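Local coordinates for Lmo0135 protein (Listeria monocytogenes EGD-e, PDB 5ISU) that probably binds peptides outside the membrane as the substrate-binding component of an ABC transporter of Listeria monocytogenes, at residues T343-N348 / K374-N379; Y260-E265 / S394-G399. One frame throughout, in Å; residues are numbered along the deposited sequence.

Contact 1 (T343-N348 / K374-N379)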
loop_
_atom_site.group_PDB
_atom_site.type_symbol
_atom_site.label_atom_id
_atom_site.label_comp_id
_atom_site.label_asym_id
_atom_site.label_seq_id
_atom_site.Cartn_x
_atom_site.Cartn_y
_atom_site.Cartn_z
ATOM N N THR A 343 -25.159 12.274 4.541
ATOM C CA THR A 343 -24.427 11.539 5.556
ATOM C C THR A 343 -22.965 11.297 5.171
ATOM O O THR A 343 -22.656 10.971 4.014
ATOM C CB THR A 343 -25.097 10.172 5.834
ATOM O OG1 THR A 343 -25.242 9.434 4.608
ATOM C CG2 THR A 343 -26.477 10.364 6.460
ATOM N N VAL A 344 -22.067 11.489 6.137
ATOM C CA VAL A 344 -20.647 11.190 5.941
ATOM C C VAL A 344 -20.308 10.038 6.880
ATOM O O VAL A 344 -20.459 10.148 8.095
ATOM C CB VAL A 344 -19.717 12.396 6.151
ATOM C CG1 VAL A 344 -19.954 13.082 7.499
ATOM C CG2 VAL A 344 -18.256 11.971 5.996
ATOM N N TYR A 345 -19.917 8.909 6.302
ATOM C CA TYR A 345 -19.570 7.717 7.078
ATOM C C TYR A 345 -18.061 7.593 7.141
ATOM O O TYR A 345 -17.390 7.699 6.134
ATOM C CB TYR A 345 -20.199 6.449 6.463
ATOM C CG TYR A 345 -21.638 6.158 6.876
ATOM C CD1 TYR A 345 -22.705 6.924 6.397
ATOM C CD2 TYR A 345 -21.932 5.075 7.711
ATOM C CE1 TYR A 345 -24.020 6.643 6.771
ATOM C CE2 TYR A 345 -23.241 4.788 8.092
ATOM C CZ TYR A 345 -24.280 5.570 7.623
ATOM O OH TYR A 345 -25.576 5.261 7.997
ATOM N N TYR A 346 -17.544 7.344 8.337
ATOM C CA TYR A 346 -16.112 7.222 8.547
ATOM C C TYR A 346 -15.836 6.332 9.765
ATOM O O TYR A 346 -16.771 5.866 10.431
ATOM C CB TYR A 346 -15.502 8.625 8.703
ATOM C CG TYR A 346 -16.059 9.430 9.853
ATOM C CD1 TYR A 346 -17.255 10.139 9.725
ATOM C CD2 TYR A 346 -15.377 9.508 11.062
ATOM C CE1 TYR A 346 -17.771 10.873 10.780
ATOM C CE2 TYR A 346 -15.879 10.237 12.127
ATOM C CZ TYR A 346 -17.074 10.919 11.986
ATOM O OH TYR A 346 -17.562 11.636 13.043
ATOM N N LEU A 347 -14.558 6.072 10.028
ATOM C CA LEU A 347 -14.140 5.239 11.163
ATOM C C LEU A 347 -14.327 5.975 12.502
ATOM O O LEU A 347 -13.921 7.126 12.640
ATOM C CB LEU A 347 -12.672 4.835 10.984
ATOM C CG LEU A 347 -12.359 3.954 9.769
ATOM C CD1 LEU A 347 -10.871 3.947 9.440
ATOM C CD2 LEU A 347 -12.869 2.534 9.981
ATOM N N ASN A 348 -14.914 5.300 13.491
ATOM C CA ASN A 348 -15.150 5.916 14.814
ATOM C C ASN A 348 -13.925 5.937 15.746
ATOM O O ASN A 348 -14.021 6.413 16.872
ATOM C CB ASN A 348 -16.330 5.237 15.539
ATOM C CG ASN A 348 -16.046 3.787 15.935
ATOM O OD1 ASN A 348 -14.992 3.224 15.628
ATOM N ND2 ASN A 348 -17.006 3.175 16.611
ATOM N N LYS A 374 -21.725 10.430 10.709
ATOM C CA LYS A 374 -22.140 9.102 11.093
ATOM C C LYS A 374 -20.885 8.256 11.311
ATOM O O LYS A 374 -20.549 7.408 10.497
ATOM C CB LYS A 374 -23.106 8.515 10.045
ATOM C CG LYS A 374 -24.166 7.569 10.622
ATOM C CD LYS A 374 -25.025 8.284 11.673
ATOM C CE LYS A 374 -26.242 7.493 12.122
ATOM N NZ LYS A 374 -27.293 7.419 11.071
ATOM N N PRO A 375 -20.179 8.504 12.427
ATOM C CA PRO A 375 -18.994 7.705 12.728
ATOM C C PRO A 375 -19.418 6.262 12.968
ATOM O O PRO A 375 -20.473 6.039 13.586
ATOM C CB PRO A 375 -18.473 8.325 14.030
ATOM C CG PRO A 375 -19.669 8.914 14.689
ATOM C CD PRO A 375 -20.630 9.293 13.595
ATOM N N THR A 376 -18.635 5.292 12.496
ATOM C CA THR A 376 -19.002 3.878 12.675
ATOM C C THR A 376 -17.845 2.943 13.042
ATOM O O THR A 376 -16.668 3.265 12.872
ATOM C CB THR A 376 -19.665 3.298 11.408
ATOM O OG1 THR A 376 -18.710 3.265 10.348
ATOM C CG2 THR A 376 -20.871 4.116 10.981
ATOM N N ASP A 377 -18.242 1.772 13.546
ATOM C CA ASP A 377 -17.362 0.672 13.949
ATOM C C ASP A 377 -16.708 0.124 12.676
ATOM O O ASP A 377 -17.387 0.021 11.655
ATOM C CB ASP A 377 -18.232 -0.401 14.653
ATOM C CG ASP A 377 -17.443 -1.607 15.157
ATOM O OD1 ASP A 377 -16.872 -2.366 14.340
ATOM O OD2 ASP A 377 -17.487 -1.856 16.383
ATOM N N PRO A 378 -15.400 -0.229 12.725
ATOM C CA PRO A 378 -14.683 -0.727 11.526
ATOM C C PRO A 378 -15.357 -1.881 10.780
ATOM O O PRO A 378 -15.551 -1.783 9.569
ATOM C CB PRO A 378 -13.323 -1.163 12.079
ATOM C CG PRO A 378 -13.132 -0.323 13.288
ATOM C CD PRO A 378 -14.500 -0.151 13.892
ATOM N N ASN A 379 -15.718 -2.948 11.490
ATOM C CA ASN A 379 -16.370 -4.100 10.856
ATOM C C ASN A 379 -17.627 -3.646 10.139
ATOM O O ASN A 379 -17.826 -3.953 8.964
ATOM C CB ASN A 379 -16.764 -5.166 11.887
ATOM C CG ASN A 379 -15.585 -5.688 12.686
ATOM O OD1 ASN A 379 -14.463 -5.177 12.584
ATOM N ND2 ASN A 379 -15.840 -6.700 13.515
#
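Parallel strand pairing at the surface, centred on Tyr346 and Thr376, joins strand 341-347 to the weakly bonded end of strand 370-376, the two strands of a beta-alpha-beta unit whose linking helix is 351-365. The strand axes approach to 4.7 Å with 26° between their directions, and main-chain bonds alternate across them: Lys374 N donates to Val344 O, Thr376 N to Tyr346 O, and Asn348 N to Thr376 O. Tyr346 O is gripped twice: by Thr376 N at 2.8 Å and by Thr376 OG1 at 3.2 Å, the hydroxyl coming from above the carbonyl plane, with OG1 turned between its own N and carbonyl carbon (chi1 66°).

The tyrosines go to opposite faces of the sheet, Tyr345 lying beside Lys374 and Tyr346 beside Pro375, each pair pointing the same way. Lys374 CB sits over the centre of the Tyr345 ring, 3.9 Å from the centroid, a CH-pi contact, and Lys374 CG comes 3.6 Å from Tyr345 CZ. Thr376 CG2 packs obliquely against Tyr345 CD2, also at 3.6 Å. On the other face, Pro375 CA lies over the Tyr346 ring, offset toward its rim and 3.9 Å from the centroid, and Pro375 CB touches Tyr346 CZ and OH. This ring also packs on Ala357 of the linking helix.

Beyond the strand, Asp377 is the N-cap of helix 378-385: its OD1 accepts a weak bond from Asn379 N. Neighbouring parallel strands with a helix between them in sequence form the beta-alpha-beta crossover of alpha/beta folds, here within a family 5 solute-binding protein.

Contact 2 (Y260-E265 / S394-G399)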
loop_
_atom_site.group_PDB
_atom_site.type_symbol
_atom_site.label_atom_id
_atom_site.label_comp_id
_atom_site.label_asym_id
_atom_site.label_seq_id
_atom_site.Cartn_x
_atom_site.Cartn_y
_atom_site.Cartn_z
ATOM N N TYR A 260 -8.870 10.279 0.758
ATOM C CA TYR A 260 -9.893 10.859 -0.091
ATOM C C TYR A 260 -11.307 10.634 0.402
ATOM O O TYR A 260 -11.545 9.823 1.280
ATOM C CB TYR A 260 -9.769 10.282 -1.495
ATOM C CG TYR A 260 -10.121 8.822 -1.632
ATOM C CD1 TYR A 260 -9.264 7.832 -1.169
ATOM C CD2 TYR A 260 -11.302 8.429 -2.221
ATOM C CE1 TYR A 260 -9.574 6.492 -1.285
ATOM C CE2 TYR A 260 -11.626 7.080 -2.372
ATOM C CZ TYR A 260 -10.759 6.115 -1.899
ATOM O OH TYR A 260 -11.069 4.782 -2.027
ATOM N N ALA A 261 -12.239 11.376 -0.186
ATOM C CA ALA A 261 -13.659 11.229 0.083
ATOM C C ALA A 261 -14.325 10.706 -1.183
ATOM O O ALA A 261 -13.992 11.135 -2.263
ATOM C CB ALA A 261 -14.251 12.559 0.464
ATOM N N THR A 262 -15.260 9.779 -1.040
ATOM C CA THR A 262 -15.996 9.215 -2.171
ATOM C C THR A 262 -17.400 9.775 -2.172
ATOM O O THR A 262 -17.956 9.995 -1.115
ATOM C CB THR A 262 -16.203 7.704 -2.000
ATOM O OG1 THR A 262 -17.095 7.476 -0.900
ATOM C CG2 THR A 262 -14.906 6.978 -1.735
ATOM N N PHE A 263 -17.992 9.970 -3.346
ATOM C CA PHE A 263 -19.396 10.434 -3.442
ATOM C C PHE A 263 -20.208 9.240 -3.922
ATOM O O PHE A 263 -19.964 8.744 -5.021
ATOM C CB PHE A 263 -19.548 11.616 -4.396
ATOM C CG PHE A 263 -18.772 12.846 -3.973
ATOM C CD1 PHE A 263 -19.124 13.543 -2.832
ATOM C CD2 PHE A 263 -17.738 13.338 -4.756
ATOM C CE1 PHE A 263 -18.423 14.674 -2.445
ATOM C CE2 PHE A 263 -17.042 14.476 -4.382
ATOM C CZ PHE A 263 -17.386 15.142 -3.224
ATOM N N ASN A 264 -21.137 8.763 -3.088
ATOM C CA ASN A 264 -21.934 7.562 -3.413
ATOM C C ASN A 264 -23.019 7.827 -4.453
ATOM O O ASN A 264 -24.109 8.300 -4.117
ATOM C CB ASN A 264 -22.582 6.988 -2.149
ATOM C CG ASN A 264 -23.151 5.582 -2.355
ATOM O OD1 ASN A 264 -23.214 5.075 -3.473
ATOM N ND2 ASN A 264 -23.540 4.938 -1.262
ATOM N N GLU A 265 -22.740 7.480 -5.707
ATOM C CA GLU A 265 -23.712 7.691 -6.779
ATOM C C GLU A 265 -24.968 6.799 -6.710
ATOM O O GLU A 265 -25.854 6.941 -7.544
ATOM C CB GLU A 265 -23.044 7.617 -8.150
ATOM C CG GLU A 265 -21.972 8.685 -8.301
ATOM C CD GLU A 265 -21.386 8.783 -9.700
ATOM O OE1 GLU A 265 -22.077 8.440 -10.680
ATOM O OE2 GLU A 265 -20.233 9.264 -9.817
ATOM N N SER A 394 -23.713 8.955 1.948
ATOM C CA SER A 394 -23.637 9.922 0.867
ATOM C C SER A 394 -22.153 10.053 0.551
ATOM O O SER A 394 -21.738 10.089 -0.605
ATOM C CB SER A 394 -24.201 11.276 1.298
ATOM O OG SER A 394 -25.438 11.121 1.969
ATOM N N ILE A 395 -21.357 10.110 1.611
ATOM C CA ILE A 395 -19.912 10.263 1.500
ATOM C C ILE A 395 -19.230 9.301 2.458
ATOM O O ILE A 395 -19.729 9.057 3.567
ATOM C CB ILE A 395 -19.488 11.704 1.875
ATOM C CG1 ILE A 395 -20.185 12.718 0.960
ATOM C CG2 ILE A 395 -17.967 11.863 1.807
ATOM C CD1 ILE A 395 -19.961 14.160 1.358
ATOM N N ALA A 396 -18.105 8.745 2.013
ATOM C CA ALA A 396 -17.287 7.860 2.824
ATOM C C ALA A 396 -15.812 8.288 2.720
ATOM O O ALA A 396 -15.297 8.544 1.631
ATOM C CB ALA A 396 -17.459 6.427 2.381
ATOM N N LEU A 397 -15.155 8.400 3.863
ATOM C CA LEU A 397 -13.746 8.751 3.901
ATOM C C LEU A 397 -12.959 7.470 3.784
ATOM O O LEU A 397 -13.261 6.491 4.462
ATOM C CB LEU A 397 -13.395 9.470 5.197
ATOM C CG LEU A 397 -14.212 10.734 5.408
ATOM C CD1 LEU A 397 -13.868 11.371 6.740
ATOM C CD2 LEU A 397 -13.995 11.713 4.255
ATOM N N ASN A 398 -11.945 7.469 2.927
ATOM C CA ASN A 398 -11.156 6.265 2.743
ATOM C C ASN A 398 -9.727 6.610 2.356
ATOM O O ASN A 398 -9.342 7.793 2.270
ATOM C CB ASN A 398 -11.817 5.417 1.652
ATOM C CG ASN A 398 -11.742 3.926 1.932
ATOM O OD1 ASN A 398 -10.841 3.424 2.628
ATOM N ND2 ASN A 398 -12.715 3.207 1.405
ATOM N N GLY A 399 -8.943 5.569 2.125
ATOM C CA GLY A 399 -7.563 5.743 1.710
ATOM C C GLY A 399 -7.017 4.505 1.070
ATOM O O GLY A 399 -7.574 3.441 1.236
HETATM O O HOH W 1 -9.846 2.859 -0.516
#
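Tyr260 and Asn398 face each other as a hydrogen-bonded antiparallel pair, joined by two almost straight bonds: Tyr260 N to Asn398 O (174° at the hydrogen) and Asn398 N to Tyr260 O. Their side chains run side by side, with ring and amide planes only 9° apart, and Asn398 CB lies 3.8 Å from Tyr260 CZ. One water bonds to Tyr260 OH and donates to Gly399 O at 2.9 Å, bridging the strands beyond the Asn398 pair, where Asn398 OD1 accepts a weak bond from Gly399 N. Farther along the ladder, Ala396 O takes two donors from one residue. Thr262 N reaches Ala396 O at 2.9 Å, and Thr262 OG1, placed between its own N and carbonyl carbon by chi1 of 68°, meets an in-plane lone pair of the same Ala396 O at 3.3 Å. The return bond, Ala396 N to Thr262 O, is weak. Asn264 N to Ser394 O, again nearly straight, closes this end.

The opposite face of the sheet is apolar. Ala261 CB meets Leu397 CD2 at 3.9 Å and Ile395 CG2 at 4.0 Å, while Ile395 CG1 packs obliquely against Phe263 CD1.

A second shell surrounds the Asn264 end: Asn264 OD1 accepts from Asn423 ND2, its ND2 donates to Tyr393 O and Asn390 O, and Ser394 OG bonds to Gln267 OE1.

The pair is buried within a mixed sheet: Ala261 bonds through its backbone to Tyr463 of strand 462-475, and Ile395 and Leu397 to strand 341-347. Against the apolar face, helix 273-281 meets Phe263, and helix 351-365 meets Ile395 and Leu397.

In the fold
Both contacts belong to one mixed sheet, their centres about 11 Å apart, with strands 341-347 and 395-400 adjacent at the seam. There Tyr345 N probably bonds to Ile395 O, and Thr343 N to Ser394 OG; Tyr346 CB packs on Leu397 CD1, and helix 351-365 touches both residues. Contact 2 is buried and antiparallel, pairing strands far apart in sequence, with one face apolar. Contact 1 lies at the surface and is parallel, and adds CH-pi packing by a lysine and a proline to its main-chain bonds. Both use one device, a threonine whose N and OG1 grip one carbonyl across the strands, but the hydroxyl comes from above the carbonyl plane in contact 1 and in plane in contact 2.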